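Local coordinates for histidine acid phosphatase (Bifidobacterium longum subsp. infantis, PDB 6RXD), which probably removes phosphate groups from inositol polyphosphates such as phytate, and possibly from 2,3-bisphosphoglycerate, at residues A[36-41]-A[380-385]; A[117-122]-A[447-452]. One frame throughout, in Å; residues are numbered along the deposited sequence.

Contact 1: A[36-41]-A[380-385]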
# COMPACT_ATOMS: atom_id res chain seq x y z
N PRO A 36 24.64 14.44 -8.32
CA PRO A 36 23.33 13.85 -8.65
C PRO A 36 23.00 13.94 -10.14
O PRO A 36 23.23 14.99 -10.75
CB PRO A 36 22.35 14.72 -7.86
CG PRO A 36 23.06 16.05 -7.71
CD PRO A 36 24.50 15.68 -7.52
N ILE A 37 22.47 12.87 -10.72
CA ILE A 37 21.99 12.91 -12.11
C ILE A 37 20.53 12.44 -12.30
O ILE A 37 19.92 12.72 -13.32
CB ILE A 37 22.87 12.11 -13.08
CG1 ILE A 37 22.96 10.64 -12.64
CG2 ILE A 37 24.27 12.73 -13.17
CD1 ILE A 37 23.46 9.71 -13.75
N TYR A 38 19.98 11.71 -11.33
CA TYR A 38 18.65 11.15 -11.51
C TYR A 38 18.05 10.75 -10.18
O TYR A 38 18.78 10.41 -9.24
CB TYR A 38 18.73 9.93 -12.45
CG TYR A 38 17.40 9.31 -12.80
CD1 TYR A 38 16.51 9.95 -13.66
CD2 TYR A 38 17.03 8.07 -12.27
CE1 TYR A 38 15.27 9.38 -13.98
CE2 TYR A 38 15.81 7.49 -12.58
CZ TYR A 38 14.93 8.15 -13.42
OH TYR A 38 13.72 7.55 -13.71
N THR A 39 16.73 10.80 -10.08
CA THR A 39 16.06 10.17 -8.94
C THR A 39 14.75 9.55 -9.39
O THR A 39 14.20 9.95 -10.42
CB THR A 39 15.83 11.16 -7.79
OG1 THR A 39 15.37 10.45 -6.63
CG2 THR A 39 14.80 12.24 -8.17
N GLU A 40 14.23 8.57 -8.66
CA GLU A 40 12.96 7.97 -9.07
C GLU A 40 12.27 7.30 -7.90
O GLU A 40 12.88 7.05 -6.87
CB GLU A 40 13.17 6.95 -10.19
CG GLU A 40 14.05 5.79 -9.80
CD GLU A 40 14.14 4.76 -10.89
OE1 GLU A 40 13.15 4.57 -11.63
OE2 GLU A 40 15.23 4.16 -11.03
N SER A 41 10.99 7.03 -8.08
CA SER A 41 10.19 6.51 -6.98
C SER A 41 9.04 5.66 -7.46
O SER A 41 8.61 5.75 -8.62
CB SER A 41 9.61 7.69 -6.19
OG SER A 41 8.59 8.31 -6.95
N ASN A 380 15.77 0.79 -16.43
CA ASN A 380 15.74 1.35 -17.78
C ASN A 380 15.68 2.88 -17.80
O ASN A 380 16.24 3.51 -18.69
CB ASN A 380 14.57 0.78 -18.58
CG ASN A 380 14.82 -0.64 -19.05
OD1 ASN A 380 15.96 -1.10 -19.10
ND2 ASN A 380 13.75 -1.35 -19.39
N THR A 381 14.96 3.47 -16.85
CA THR A 381 14.87 4.93 -16.81
C THR A 381 16.18 5.55 -16.33
O THR A 381 16.49 6.70 -16.68
CB THR A 381 13.67 5.44 -15.96
OG1 THR A 381 13.80 4.98 -14.61
CG2 THR A 381 12.34 4.99 -16.53
N ILE A 382 16.95 4.82 -15.54
CA ILE A 382 18.29 5.28 -15.19
C ILE A 382 19.14 5.28 -16.46
O ILE A 382 19.79 6.28 -16.76
CB ILE A 382 18.95 4.40 -14.11
CG1 ILE A 382 18.20 4.52 -12.79
CG2 ILE A 382 20.41 4.81 -13.91
CD1 ILE A 382 18.65 3.49 -11.73
N ASP A 383 19.12 4.18 -17.21
CA ASP A 383 19.86 4.12 -18.46
C ASP A 383 19.48 5.26 -19.41
O ASP A 383 20.36 5.88 -20.02
CB ASP A 383 19.63 2.78 -19.18
CG ASP A 383 20.35 1.63 -18.53
OD1 ASP A 383 21.38 1.85 -17.84
OD2 ASP A 383 19.89 0.48 -18.72
N ALA A 384 18.19 5.56 -19.53
CA ALA A 384 17.76 6.64 -20.43
C ALA A 384 18.43 7.97 -20.08
O ALA A 384 18.82 8.73 -20.97
CB ALA A 384 16.24 6.79 -20.40
N ARG A 385 18.56 8.23 -18.79
CA ARG A 385 19.18 9.46 -18.30
C ARG A 385 20.69 9.44 -18.50
O ARG A 385 21.28 10.38 -19.05
CB ARG A 385 18.83 9.67 -16.82
CG ARG A 385 19.53 10.84 -16.14
CD ARG A 385 19.32 12.17 -16.88
NE ARG A 385 19.94 13.28 -16.17
CZ ARG A 385 20.13 14.49 -16.68
NH1 ARG A 385 19.75 14.74 -17.93
NH2 ARG A 385 20.70 15.45 -15.96
O HOH W 1 22.32 16.15 -13.35

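Contact 2: A[117-122]-A[447-452]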
# COMPACT_ATOMS: atom_id res chain seq x y z
N GLN A 117 13.49 18.35 -1.48
CA GLN A 117 14.48 18.79 -0.51
C GLN A 117 15.73 17.91 -0.52
O GLN A 117 16.85 18.42 -0.46
CB GLN A 117 13.86 18.88 0.88
CG GLN A 117 12.90 20.05 1.01
CD GLN A 117 12.06 20.04 2.27
OE1 GLN A 117 12.01 19.04 2.99
NE2 GLN A 117 11.39 21.15 2.54
N ARG A 118 15.53 16.60 -0.62
CA ARG A 118 16.65 15.67 -0.62
C ARG A 118 17.51 15.82 -1.87
O ARG A 118 18.72 15.59 -1.84
CB ARG A 118 16.17 14.22 -0.50
CG ARG A 118 17.32 13.23 -0.27
CD ARG A 118 16.79 11.83 -0.03
NE ARG A 118 16.46 11.13 -1.28
CZ ARG A 118 15.22 10.92 -1.72
NH1 ARG A 118 14.17 11.35 -1.03
NH2 ARG A 118 15.03 10.27 -2.86
N ASN A 119 16.87 16.20 -2.97
CA ASN A 119 17.58 16.34 -4.23
C ASN A 119 17.52 17.75 -4.75
O ASN A 119 17.38 17.97 -5.95
CB ASN A 119 17.05 15.37 -5.28
CG ASN A 119 17.70 14.00 -5.17
OD1 ASN A 119 18.91 13.86 -5.36
ND2 ASN A 119 16.90 13.00 -4.87
N ARG A 120 17.66 18.70 -3.84
CA ARG A 120 17.64 20.11 -4.19
C ARG A 120 18.65 20.45 -5.28
O ARG A 120 18.33 21.17 -6.23
CB ARG A 120 17.89 20.96 -2.93
CG ARG A 120 17.96 22.44 -3.19
CD ARG A 120 18.23 23.22 -1.91
NE ARG A 120 17.19 22.99 -0.91
CZ ARG A 120 16.10 23.74 -0.79
NH1 ARG A 120 15.90 24.78 -1.59
NH2 ARG A 120 15.20 23.46 0.15
N SER A 121 19.87 19.92 -5.18
CA SER A 121 20.89 20.22 -6.18
C SER A 121 20.47 19.72 -7.56
O SER A 121 20.56 20.46 -8.55
CB SER A 121 22.24 19.63 -5.79
OG SER A 121 23.21 19.98 -6.75
N LEU A 122 20.01 18.48 -7.62
CA LEU A 122 19.53 17.90 -8.88
C LEU A 122 18.45 18.74 -9.54
O LEU A 122 18.50 19.03 -10.74
CB LEU A 122 18.98 16.49 -8.64
CG LEU A 122 18.40 15.77 -9.87
CD1 LEU A 122 19.49 15.42 -10.88
CD2 LEU A 122 17.63 14.51 -9.46
N GLN A 447 12.42 4.75 -3.16
CA GLN A 447 13.05 5.80 -3.95
C GLN A 447 14.52 5.44 -4.20
O GLN A 447 15.19 4.91 -3.31
CB GLN A 447 12.96 7.14 -3.21
CG GLN A 447 11.52 7.60 -2.95
CD GLN A 447 11.45 9.00 -2.38
OE1 GLN A 447 12.15 9.90 -2.83
NE2 GLN A 447 10.60 9.18 -1.38
N TRP A 448 15.01 5.71 -5.40
CA TRP A 448 16.44 5.51 -5.68
C TRP A 448 17.03 6.84 -6.10
O TRP A 448 16.42 7.54 -6.92
CB TRP A 448 16.65 4.54 -6.84
CG TRP A 448 16.33 3.09 -6.56
CD1 TRP A 448 15.83 2.55 -5.42
CD2 TRP A 448 16.49 2.02 -7.49
NE1 TRP A 448 15.66 1.19 -5.58
CE2 TRP A 448 16.06 0.84 -6.84
CE3 TRP A 448 16.96 1.93 -8.80
CZ2 TRP A 448 16.08 -0.41 -7.47
CZ3 TRP A 448 16.98 0.69 -9.43
CH2 TRP A 448 16.55 -0.46 -8.75
N ASP A 449 18.21 7.15 -5.58
CA ASP A 449 18.98 8.31 -6.04
C ASP A 449 20.18 7.83 -6.84
O ASP A 449 20.83 6.86 -6.45
CB ASP A 449 19.48 9.12 -4.85
CG ASP A 449 18.36 9.67 -4.00
OD1 ASP A 449 17.30 10.01 -4.56
OD2 ASP A 449 18.53 9.76 -2.77
N VAL A 450 20.48 8.52 -7.94
CA VAL A 450 21.59 8.12 -8.80
C VAL A 450 22.55 9.28 -8.99
O VAL A 450 22.14 10.38 -9.37
CB VAL A 450 21.09 7.65 -10.18
CG1 VAL A 450 22.27 7.13 -11.03
CG2 VAL A 450 20.04 6.56 -10.03
N TYR A 451 23.82 9.03 -8.70
CA TYR A 451 24.85 10.05 -8.85
C TYR A 451 25.89 9.56 -9.85
O TYR A 451 25.97 8.36 -10.14
CB TYR A 451 25.53 10.31 -7.51
CG TYR A 451 24.80 11.20 -6.51
CD1 TYR A 451 25.47 12.22 -5.85
CD2 TYR A 451 23.46 11.01 -6.22
CE1 TYR A 451 24.84 13.02 -4.92
CE2 TYR A 451 22.81 11.82 -5.28
CZ TYR A 451 23.51 12.81 -4.64
OH TYR A 451 22.88 13.62 -3.71
N ALA A 452 26.69 10.48 -10.37
CA ALA A 452 27.73 10.09 -11.32
C ALA A 452 28.96 10.95 -11.13
O ALA A 452 28.86 12.10 -10.68
CB ALA A 452 27.22 10.22 -12.76
O HOH W 2 20.27 13.12 -3.03

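Contact 1: A[36-41]-A[380-385]
On one face of the central sheet of this histidine phosphatase fold, Ile37, Tyr38 and Glu40 of strand 36-41 meet Thr381, Ile382 and Arg385 of helix 380-385. The two segment axes approach to 8.8 Å and run nearly antiparallel, at 154°. The Tyr38 ring carries much of the contact. Its side chain starts toward the helix, with CG set anti to the backbone N (chi1 -176°), and the ring lies where Thr381 O and Ile382 CA come over one face. Ile382 CG1 packs against Tyr38 CD2 at 3.8 Å, the two side chains crossing at about a right angle. At the far end of the ring, Tyr38 OH and Thr381 OG1 form a 2.7 Å hydrogen bond whose donor is not fixed; Tyr38 OH also bonds Thr394, and Thr381 OG1 bonds the carbonyl of Asp377.

A classic beta bulge underlies this geometry: Ile37 and Tyr38 both face Val450 of the neighbouring strand, and both side chains start toward the helix. Arg385 NE donates to Ile37 O at 2.9 Å, with an N-H...O angle of 153°, the donor lying in the carbonyl plane but the oxygen slightly off the guanidinium plane. Water 1, in that plane at the guanidinium edge, accepts from Arg385 NH2 at 3.2 Å and donates to Pro36 O at 3.0 Å, while Arg385 NH1 bonds the carbonyl of Gly389.

Glu40 OE2 rests on Ile382 CG1 at 3.5 Å, and Glu40 OE1 forms a salt bridge with Arg396 of strand 391-398.

Contact 2: A[117-122]-A[447-452]
Charge pairing dominates here: Arg118, from the end of helix 102-118, reaches tip to tip toward Asp449 on strand 445-453. The grip is side-on, one nitrogen to each oxygen. Arg118 NE meets the syn lone pair of Asp449 OD2 at 2.9 Å with an N-H...O angle of 167°, and Arg118 NH2 reaches Asp449 OD1 at 2.8 Å. Guanidinium and carboxylate are nearly coplanar, 29° apart; the bend at chi3 (81°) places NE beside Asp449 OD2.

Hydrogen bonds from the two side-chain amides to the charged groups complete the network. Gln447 OE1 takes two donors from one face of its amide, Arg118 NH1 at 3.1 Å and Arg118 NH2 at 2.9 Å, both above the carbonyl plane. Asn119 ND2 comes from above the Asp449 carboxylate to OD1 at 3.0 Å.

A water-mediated bridge lies beside these. Water 2 donates to Asn119 OD1 at 2.8 Å and to Arg118 O, and accepts from Tyr451 OH at 2.7 Å.

An alanine in place of Arg118 would probably leave Gln447 OE1 without both of these donors and strip the Asp449 carboxylate of a cationic partner, though Arg469 on strand 467-472 also pairs with it. With Thr39 also bonded to Asp449 OD1, the buried carboxylate has several donors, with Arg118 and Arg469 nearby, which would be expected to stabilise its ionised form.

Overall arrangement
The chain visits the segments alternately: 36-41, 117-122, 380-385, then 447-452. The two contacts therefore cross in sequence, and in space their centres are about 10 Å apart. They share one mixed sheet, in which strands 34-44 and 445-453 are antiparallel neighbours, linked between the contacts by a probable hydrogen bond from Ile37 N to Val450 O, 2.9 Å. Contact 1 brings helix 372-386 against this sheet, and contact 2 brings the junction of helices 102-118 and 120-129 onto it, so helices remote in sequence converge on a common core. Both contacts lie away from the zinc sites, but strand 34-44 runs directly into the RHG sequence signature of histidine phosphatases.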